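Local coordinates for uncharacterized protein (Leptospirillum rubarum, PDB 3OMD), which is of unknown function, a DUF5069 family member that folds into helices and loops without beta strands, at residues A[18-23]-A[74-79]; A[28-33]-A[63-68]; A[56-61]-A[84-89]. All coordinates share one frame; numbering follows the deposited sequence.

Interaction 1: A[18-23]-A[74-79]; sequences DRLGGM and QDQDML
A type I' beta turn running from Leu20 to Met23 packs through Leu20 and Gly21 against the start of helix 75-85, where Asp75 and Leu79 meet it from positions one helical turn apart. The turn is tied twice between its end residues: Met23 N donates to Leu20 O (2.9 Å), and Leu20 N donates to Met23 O at 3.2 Å. Leu20 CG stands anti to the backbone N (chi1 176°), and both methyls of the side chain touch the helix. CD2 lies 3.7 Å from Asp75 CB and also meets Asp75 O, while CD1 lies 4.0 Å from the same CB. The leucine therefore rests mainly on the methylene of the aspartate. The aspartate's carboxylate is engaged elsewhere, OD2 forming a salt bridge with Arg14. The CB of Gln76 starts out away from the turn, but a bend at chi2 (-68°) turns CD back, and NE2 comes 4.1 Å from Leu20 CD1. Leu79 completes the contact: its CD2 sits 3.6 Å from Gly21 CA, and its CD1 is 3.9 Å from that same atom. Glycine suits position 21 on two counts, since phi is positive and a CB would come only 2.5 Å from Leu79 CD1, a clash. Across the interface the packing is wholly van der Waals; Gly22 O also accepts from Asn99 ND2. Around it, Leu20 also leans on Leu26 and Lys27 of helix 26-38, and Met23 reaches Phe54 and Phe58 of helix 50-58 and Val95 of helix 92-104, so the turn is wedged among four helices just ahead of helix 26-38.

Interaction 2: A[28-33]-A[63-68]; sequences RVIDKA and EKFAEA
Phe65 of helix 62-69 drives its ring toward Val29, Ile30 and Ala33 of helix 26-38, in a helix-helix crossing of this all-alpha fold. The two short axes approach to 9.6 Å at a signed crossing angle of -79°, so contact is confined to a small patch, and the ring bridges much of the gap. Phe65 CG is anti to the backbone N (chi1 -178°), which starts the ring off toward the other helix. The far rim then does the touching. Near the ring plane, CE2 meets Val29 O at 3.7 Å and Ala33 CB at 3.8 Å, both at the edge. That carbonyl is already used inside its own helix, accepting from Ala33 N at 2.8 Å, and its approach to the ring is van der Waals packing. CZ touches two branches: Val29 CG1, placed between the backbone N and the carbonyl carbon (chi1 77°), comes to 3.8 Å, and Ile30 CG1 comes obliquely to 3.7 Å, the side chains of Ile30 and Phe65 crossing at about a right angle. An alanine in place of Phe65 would probably open a gap beside Val29 CG1, Ile30 CG1 and Ala33 CB, and take from the ring of Phe55 the aromatic ring it meets here. Met78 and Trp81 of helix 75-85 and Tyr46 also pack on Phe65, while Lys32 and Asp31, which take no part, form salt bridges with Asp51 and Arg14. Beside the ring, two small residues let the backbones draw close. Ala33 CB comes 4.0 Å from Phe65 CD2 and lies 4.2 Å from Ala66 CA.

Interaction 3: A[56-61]-A[84-89]; sequences SFFGLD and SQSPRS
Arg88, Phe58 and Phe57 carry most of the buried surface where the end of helix 50-58 meets the residues that follow helix 75-85. The guanidinium of Arg88 lies flat on one face of the Phe57 ring, the planes 6° apart and the centres separated by 3.5 Å, a cation-pi stack. Its CZ sits 3.2 Å from Phe57 CZ, and NH2 lies over the ring centre. That same NH2 donates to Phe57 O (2.9 Å, N-H...O angle 152°), tilted modestly from the carbonyl plane, so one residue offers both ring and carbonyl to the arginine. The arginine chain, extended from CG to NE, carries the guanidinium across to the ring, which chi1 of Phe57 (-172°) sends off beside the carbonyl carbon. NE forms a salt bridge with Glu94, which helps fix the rotation of the guanidinium. Ser86 OG lies near the plane of the Phe58 ring, on its CB side, and Phe58 CD1 touches Ser89 CB at 3.7 Å; Phe57 CD2 sits over the centre of the Phe58 ring. Ser86 OG donates to Phe58 O at 2.7 Å, in the carbonyl plane on a lone pair, and a water donates to that oxygen too. The water also donates to Gln85 O, and a second water links Gln85 O to Gly59 O. Leu60 CD2 packs on Gln85 CB at 3.7 Å. Just past helix 75-85, Ser89 N donates to Ser86 OG at 3.2 Å, an ST motif, and Ser89 OG returns a bond to Ser86 O at 2.7 Å. Gly59, with positive phi, closes helix 50-58 in a Schellman motif, so this contact is a junction of two helix C-termini, with main-chain carbonyls at and just past the helix ends bound by side chains or water.

How the interactions relate
The three contacts lie within one group of helices, with centres about 12 Å (1 and 2), 13 Å (2 and 3) and 14 Å (1 and 3) apart. Along the chain the segments run 18-23, 28-33, 56-61, 63-68, 74-79 and 84-89, so interaction 2 lies between the two segments of interaction 1, while interaction 3 crosses both. Interactions 1 and 3 use opposite ends of helix 75-85. Direct packing ties interaction 1 to both others, through Met78 and Met23, while interactions 2 and 3 adjoin only in sequence. Helices 26-38, 50-58, 62-69 and 75-85 are thus packed on one another around these contacts, which by themselves indicate no function.

Interaction 1: A[18-23]-A[74-79]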
loop_
_atom_site.group_PDB
_atom_site.type_symbol
_atom_site.label_atom_id
_atom_site.label_comp_id
_atom_site.label_asym_id
_atom_site.label_seq_id
_atom_site.Cartn_x
_atom_site.Cartn_y
_atom_site.Cartn_z
ATOM N N ASP A 18 -1.787 7.329 4.068
ATOM C CA ASP A 18 -1.059 7.714 5.290
ATOM C C ASP A 18 0.411 7.833 4.830
ATOM O O ASP A 18 1.138 6.833 4.745
ATOM C CB ASP A 18 -1.246 6.626 6.343
ATOM C CG ASP A 18 -0.554 6.959 7.668
ATOM O OD1 ASP A 18 0.135 8.014 7.766
ATOM O OD2 ASP A 18 -0.707 6.127 8.577
ATOM N N ARG A 19 0.840 9.065 4.515
ATOM C CA ARG A 19 2.090 9.233 3.739
ATOM C C ARG A 19 3.354 9.161 4.605
ATOM O O ARG A 19 3.339 9.507 5.809
ATOM C CB ARG A 19 2.061 10.557 2.976
ATOM C CG ARG A 19 0.952 10.587 1.910
ATOM C CD ARG A 19 0.883 11.947 1.206
ATOM N NE ARG A 19 -0.115 11.897 0.133
ATOM C CZ ARG A 19 -0.483 12.964 -0.555
ATOM N NH1 ARG A 19 0.057 14.164 -0.282
ATOM N NH2 ARG A 19 -1.374 12.852 -1.534
ATOM N N LEU A 20 4.452 8.736 3.973
ATOM C CA LEU A 20 5.763 8.700 4.623
ATOM C C LEU A 20 6.708 9.259 3.574
ATOM O O LEU A 20 6.716 8.804 2.458
ATOM C CB LEU A 20 6.147 7.257 4.973
ATOM C CG LEU A 20 7.562 7.064 5.572
ATOM C CD1 LEU A 20 7.795 7.886 6.820
ATOM C CD2 LEU A 20 7.787 5.560 5.847
ATOM N N GLY A 21 7.513 10.255 3.948
ATOM C CA GLY A 21 8.398 10.883 2.954
ATOM C C GLY A 21 7.604 11.509 1.800
ATOM O O GLY A 21 8.105 11.619 0.684
ATOM N N GLY A 22 6.356 11.866 2.083
ATOM C CA GLY A 22 5.468 12.428 1.073
ATOM C C GLY A 22 4.799 11.384 0.182
ATOM O O GLY A 22 3.947 11.774 -0.649
HETATM N N MSE A 23 5.137 10.097 0.358
HETATM C CA MSE A 23 4.639 9.078 -0.606
HETATM C C MSE A 23 3.473 8.273 -0.036
HETATM O O MSE A 23 3.513 7.801 1.103
HETATM C CB MSE A 23 5.702 8.076 -1.024
HETATM C CG MSE A 23 7.076 8.398 -0.758
HETATM SE SE MSE A 23 7.914 6.866 -1.522
HETATM C CE MSE A 23 6.333 6.281 -2.522
ATOM N N GLN A 74 11.989 0.909 12.174
ATOM C CA GLN A 74 11.318 2.181 12.197
ATOM C C GLN A 74 11.091 2.692 10.772
ATOM O O GLN A 74 11.936 2.532 9.891
ATOM C CB GLN A 74 12.151 3.188 12.965
ATOM C CG GLN A 74 12.578 2.741 14.379
ATOM C CD GLN A 74 11.422 2.192 15.236
ATOM O OE1 GLN A 74 11.616 1.245 16.027
ATOM N NE2 GLN A 74 10.227 2.772 15.094
ATOM N N ASP A 75 9.966 3.365 10.590
ATOM C CA ASP A 75 9.611 3.983 9.298
ATOM C C ASP A 75 10.757 4.854 8.757
ATOM O O ASP A 75 10.999 4.849 7.560
ATOM C CB ASP A 75 8.362 4.870 9.457
ATOM C CG ASP A 75 7.069 4.097 9.414
ATOM O OD1 ASP A 75 7.048 2.868 9.178
ATOM O OD2 ASP A 75 6.037 4.757 9.615
ATOM N N GLN A 76 11.390 5.659 9.614
ATOM C CA GLN A 76 12.418 6.548 9.106
ATOM C C GLN A 76 13.551 5.741 8.498
ATOM O O GLN A 76 14.167 6.170 7.514
ATOM C CB GLN A 76 12.923 7.515 10.177
ATOM C CG GLN A 76 11.966 8.726 10.374
ATOM C CD GLN A 76 11.916 9.683 9.164
ATOM O OE1 GLN A 76 12.954 10.129 8.666
ATOM N NE2 GLN A 76 10.720 9.994 8.704
ATOM N N ASP A 77 13.819 4.559 9.066
ATOM C CA ASP A 77 14.893 3.772 8.539
ATOM C C ASP A 77 14.525 3.120 7.219
ATOM O O ASP A 77 15.355 3.061 6.293
ATOM C CB ASP A 77 15.397 2.817 9.604
ATOM C CG ASP A 77 16.135 3.621 10.723
ATOM O OD1 ASP A 77 17.003 4.455 10.369
ATOM O OD2 ASP A 77 15.772 3.534 11.884
HETATM N N MSE A 78 13.275 2.684 7.091
HETATM C CA MSE A 78 12.872 2.155 5.808
HETATM C C MSE A 78 12.815 3.260 4.737
HETATM O O MSE A 78 13.166 3.050 3.587
HETATM C CB MSE A 78 11.518 1.452 5.924
HETATM C CG MSE A 78 11.569 0.130 6.462
HETATM SE SE MSE A 78 12.867 -0.957 5.293
HETATM C CE MSE A 78 12.161 -0.671 3.473
ATOM N N LEU A 79 12.381 4.453 5.131
ATOM C CA LEU A 79 12.349 5.578 4.190
ATOM C C LEU A 79 13.766 5.901 3.708
ATOM O O LEU A 79 13.983 6.137 2.500
ATOM C CB LEU A 79 11.693 6.813 4.836
ATOM C CG LEU A 79 11.689 8.106 3.977
ATOM C CD1 LEU A 79 10.896 7.864 2.684
ATOM C CD2 LEU A 79 11.110 9.244 4.757
#

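Interaction 2: A[28-33]-A[63-68]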
loop_
_atom_site.group_PDB
_atom_site.type_symbol
_atom_site.label_atom_id
_atom_site.label_comp_id
_atom_site.label_asym_id
_atom_site.label_seq_id
_atom_site.Cartn_x
_atom_site.Cartn_y
_atom_site.Cartn_z
ATOM N N ARG A 28 1.964 1.319 3.967
ATOM C CA ARG A 28 1.157 0.126 3.789
ATOM C C ARG A 28 2.033 -1.062 3.353
ATOM O O ARG A 28 1.891 -2.185 3.865
ATOM C CB ARG A 28 0.088 0.411 2.723
ATOM C CG ARG A 28 -0.886 -0.769 2.498
ATOM C CD ARG A 28 -2.019 -0.288 1.636
ATOM N NE ARG A 28 -3.072 -1.301 1.524
ATOM C CZ ARG A 28 -4.041 -1.475 2.420
ATOM N NH1 ARG A 28 -4.140 -0.674 3.480
ATOM N NH2 ARG A 28 -4.948 -2.440 2.223
ATOM N N VAL A 29 2.923 -0.823 2.394
ATOM C CA VAL A 29 3.770 -1.914 1.927
ATOM C C VAL A 29 4.890 -2.262 2.896
ATOM O O VAL A 29 5.337 -3.412 2.890
ATOM C CB VAL A 29 4.259 -1.653 0.470
ATOM C CG1 VAL A 29 5.393 -0.613 0.403
ATOM C CG2 VAL A 29 4.691 -2.950 -0.178
ATOM N N ILE A 30 5.370 -1.297 3.689
ATOM C CA ILE A 30 6.204 -1.694 4.842
ATOM C C ILE A 30 5.489 -2.748 5.690
ATOM O O ILE A 30 6.060 -3.796 6.032
ATOM C CB ILE A 30 6.607 -0.461 5.670
ATOM C CG1 ILE A 30 7.628 0.375 4.867
ATOM C CG2 ILE A 30 7.212 -0.870 7.057
ATOM C CD1 ILE A 30 7.822 1.806 5.524
ATOM N N ASP A 31 4.231 -2.468 6.014
ATOM C CA ASP A 31 3.490 -3.387 6.887
ATOM C C ASP A 31 3.311 -4.738 6.219
ATOM O O ASP A 31 3.472 -5.776 6.856
ATOM C CB ASP A 31 2.126 -2.797 7.215
ATOM C CG ASP A 31 2.211 -1.567 8.103
ATOM O OD1 ASP A 31 3.281 -1.284 8.707
ATOM O OD2 ASP A 31 1.189 -0.835 8.208
ATOM N N LYS A 32 2.979 -4.712 4.931
ATOM C CA LYS A 32 2.778 -5.974 4.206
ATOM C C LYS A 32 4.100 -6.738 4.079
ATOM O O LYS A 32 4.099 -7.977 4.174
ATOM C CB LYS A 32 2.190 -5.726 2.802
ATOM C CG LYS A 32 0.726 -5.199 2.898
ATOM C CD LYS A 32 0.163 -4.691 1.561
ATOM C CE LYS A 32 0.117 -5.807 0.594
ATOM N NZ LYS A 32 -0.275 -5.259 -0.790
ATOM N N ALA A 33 5.217 -6.026 3.877
ATOM C CA ALA A 33 6.507 -6.689 3.829
ATOM C C ALA A 33 6.830 -7.370 5.140
ATOM O O ALA A 33 7.341 -8.484 5.168
ATOM C CB ALA A 33 7.599 -5.703 3.459
ATOM N N GLU A 63 11.927 -8.177 -3.330
ATOM C CA GLU A 63 12.662 -9.113 -2.478
ATOM C C GLU A 63 13.652 -8.326 -1.615
ATOM O O GLU A 63 13.769 -8.543 -0.398
ATOM C CB GLU A 63 13.418 -10.185 -3.289
ATOM C CG GLU A 63 12.522 -11.132 -4.057
ATOM C CD GLU A 63 13.273 -12.115 -4.968
ATOM O OE1 GLU A 63 14.526 -12.083 -5.087
ATOM O OE2 GLU A 63 12.586 -12.930 -5.599
ATOM N N LYS A 64 14.366 -7.412 -2.256
ATOM C CA LYS A 64 15.312 -6.556 -1.501
ATOM C C LYS A 64 14.610 -5.665 -0.502
ATOM O O LYS A 64 15.134 -5.474 0.612
ATOM C CB LYS A 64 16.167 -5.738 -2.459
ATOM C CG LYS A 64 17.028 -6.606 -3.371
ATOM C CD LYS A 64 17.909 -5.780 -4.249
ATOM C CE LYS A 64 18.781 -6.711 -5.099
ATOM N NZ LYS A 64 19.722 -5.933 -5.959
ATOM N N PHE A 65 13.431 -5.148 -0.853
ATOM C CA PHE A 65 12.663 -4.341 0.097
ATOM C C PHE A 65 12.239 -5.146 1.320
ATOM O O PHE A 65 12.414 -4.665 2.457
ATOM C CB PHE A 65 11.469 -3.742 -0.647
ATOM C CG PHE A 65 10.602 -2.846 0.198
ATOM C CD1 PHE A 65 10.866 -1.490 0.287
ATOM C CD2 PHE A 65 9.508 -3.360 0.876
ATOM C CE1 PHE A 65 10.041 -0.658 1.037
ATOM C CE2 PHE A 65 8.694 -2.538 1.658
ATOM C CZ PHE A 65 8.959 -1.176 1.740
ATOM N N ALA A 66 11.752 -6.380 1.110
ATOM C CA ALA A 66 11.337 -7.200 2.238
ATOM C C ALA A 66 12.541 -7.516 3.116
ATOM O O ALA A 66 12.414 -7.523 4.333
ATOM C CB ALA A 66 10.625 -8.504 1.761
ATOM N N GLU A 67 13.690 -7.805 2.513
ATOM C CA GLU A 67 14.898 -8.053 3.313
ATOM C C GLU A 67 15.330 -6.814 4.089
ATOM O O GLU A 67 15.719 -6.900 5.268
ATOM C CB GLU A 67 16.056 -8.518 2.425
ATOM C CG GLU A 67 17.358 -8.853 3.232
ATOM C CD GLU A 67 17.189 -10.009 4.228
ATOM O OE1 GLU A 67 16.322 -10.890 3.968
ATOM O OE2 GLU A 67 17.911 -10.028 5.272
ATOM N N ALA A 68 15.207 -5.651 3.451
ATOM C CA ALA A 68 15.653 -4.419 4.074
ATOM C C ALA A 68 14.850 -4.073 5.318
ATOM O O ALA A 68 15.421 -3.549 6.298
ATOM C CB ALA A 68 15.584 -3.251 3.079
#

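Interaction 3: A[56-61]-A[84-89]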
loop_
_atom_site.group_PDB
_atom_site.type_symbol
_atom_site.label_atom_id
_atom_site.label_comp_id
_atom_site.label_asym_id
_atom_site.label_seq_id
_atom_site.Cartn_x
_atom_site.Cartn_y
_atom_site.Cartn_z
ATOM N N SER A 56 7.549 -0.721 -9.019
ATOM C CA SER A 56 7.947 -0.392 -10.393
ATOM C C SER A 56 8.243 1.100 -10.513
ATOM O O SER A 56 9.281 1.500 -11.046
ATOM C CB SER A 56 6.858 -0.795 -11.406
ATOM O OG SER A 56 7.264 -0.464 -12.726
ATOM N N PHE A 57 7.355 1.921 -9.957
ATOM C CA PHE A 57 7.478 3.377 -10.123
ATOM C C PHE A 57 8.818 3.873 -9.588
ATOM O O PHE A 57 9.503 4.686 -10.234
ATOM C CB PHE A 57 6.329 4.085 -9.410
ATOM C CG PHE A 57 6.282 5.564 -9.709
ATOM C CD1 PHE A 57 5.457 6.049 -10.711
ATOM C CD2 PHE A 57 7.086 6.466 -8.987
ATOM C CE1 PHE A 57 5.445 7.451 -11.002
ATOM C CE2 PHE A 57 7.068 7.836 -9.234
ATOM C CZ PHE A 57 6.252 8.329 -10.282
ATOM N N PHE A 58 9.219 3.323 -8.438
ATOM C CA PHE A 58 10.417 3.813 -7.750
ATOM C C PHE A 58 11.658 3.001 -8.047
ATOM O O PHE A 58 12.746 3.355 -7.607
ATOM C CB PHE A 58 10.146 3.978 -6.230
ATOM C CG PHE A 58 9.152 5.068 -5.943
ATOM C CD1 PHE A 58 9.508 6.411 -6.111
ATOM C CD2 PHE A 58 7.860 4.760 -5.563
ATOM C CE1 PHE A 58 8.581 7.442 -5.899
ATOM C CE2 PHE A 58 6.925 5.801 -5.333
ATOM C CZ PHE A 58 7.294 7.120 -5.518
ATOM N N GLY A 59 11.499 1.933 -8.835
ATOM C CA GLY A 59 12.651 1.082 -9.238
ATOM C C GLY A 59 13.168 0.237 -8.104
ATOM O O GLY A 59 14.380 0.026 -7.982
ATOM N N LEU A 60 12.255 -0.254 -7.275
ATOM C CA LEU A 60 12.610 -1.095 -6.142
ATOM C C LEU A 60 12.329 -2.558 -6.408
ATOM O O LEU A 60 11.352 -2.917 -7.067
ATOM C CB LEU A 60 11.799 -0.681 -4.925
ATOM C CG LEU A 60 11.973 0.772 -4.438
ATOM C CD1 LEU A 60 10.900 1.149 -3.355
ATOM C CD2 LEU A 60 13.404 1.066 -3.945
ATOM N N ASP A 61 13.195 -3.411 -5.878
ATOM C CA ASP A 61 12.977 -4.848 -5.983
ATOM C C ASP A 61 12.248 -5.321 -4.750
ATOM O O ASP A 61 12.709 -5.081 -3.634
ATOM C CB ASP A 61 14.316 -5.572 -6.120
ATOM C CG ASP A 61 14.156 -7.074 -6.121
ATOM O OD1 ASP A 61 13.985 -7.641 -7.221
ATOM O OD2 ASP A 61 14.163 -7.681 -5.026
ATOM N N SER A 84 17.912 5.661 -0.619
ATOM C CA SER A 84 19.231 5.205 -1.035
ATOM C C SER A 84 19.165 4.299 -2.287
ATOM O O SER A 84 20.159 4.179 -3.015
ATOM C CB SER A 84 19.948 4.519 0.148
ATOM O OG SER A 84 19.473 3.203 0.357
ATOM N N GLN A 85 18.008 3.666 -2.509
ATOM C CA GLN A 85 17.786 2.769 -3.630
ATOM C C GLN A 85 17.083 3.400 -4.808
ATOM O O GLN A 85 17.058 2.797 -5.899
ATOM C CB GLN A 85 16.954 1.563 -3.169
ATOM C CG GLN A 85 17.631 0.729 -2.111
ATOM C CD GLN A 85 18.799 -0.006 -2.698
ATOM O OE1 GLN A 85 19.939 0.306 -2.410
ATOM N NE2 GLN A 85 18.512 -0.972 -3.573
ATOM N N SER A 86 16.540 4.599 -4.623
ATOM C CA SER A 86 15.630 5.202 -5.608
ATOM C C SER A 86 15.831 6.706 -5.742
ATOM O O SER A 86 15.258 7.514 -5.003
ATOM C CB SER A 86 14.184 4.936 -5.200
ATOM O OG SER A 86 13.306 5.537 -6.146
ATOM N N PRO A 87 16.647 7.116 -6.723
ATOM C CA PRO A 87 16.760 8.533 -7.001
ATOM C C PRO A 87 15.386 9.179 -7.271
ATOM O O PRO A 87 15.139 10.310 -6.850
ATOM C CB PRO A 87 17.602 8.547 -8.274
ATOM C CG PRO A 87 18.504 7.390 -8.076
ATOM C CD PRO A 87 17.606 6.319 -7.512
ATOM N N ARG A 88 14.474 8.455 -7.926
ATOM C CA ARG A 88 13.165 9.065 -8.270
ATOM C C ARG A 88 12.414 9.430 -6.980
ATOM O O ARG A 88 11.714 10.458 -6.929
ATOM C CB ARG A 88 12.351 8.127 -9.170
ATOM C CG ARG A 88 11.158 8.817 -9.825
ATOM C CD ARG A 88 10.450 7.847 -10.737
ATOM N NE ARG A 88 9.476 8.487 -11.618
ATOM C CZ ARG A 88 8.648 7.822 -12.403
ATOM N NH1 ARG A 88 7.850 8.514 -13.216
ATOM N NH2 ARG A 88 8.604 6.472 -12.370
ATOM N N SER A 89 12.595 8.606 -5.944
ATOM C CA SER A 89 11.880 8.862 -4.669
ATOM C C SER A 89 12.386 10.131 -3.948
ATOM O O SER A 89 11.719 10.619 -3.017
ATOM C CB SER A 89 12.028 7.673 -3.708
ATOM O OG SER A 89 13.342 7.615 -3.137
HETATM O O HOH W 1 15.536 3.399 -8.652
HETATM O O HOH W 2 17.201 0.066 -6.629
HETATM O O HOH W 3 15.880 -2.301 -4.712
#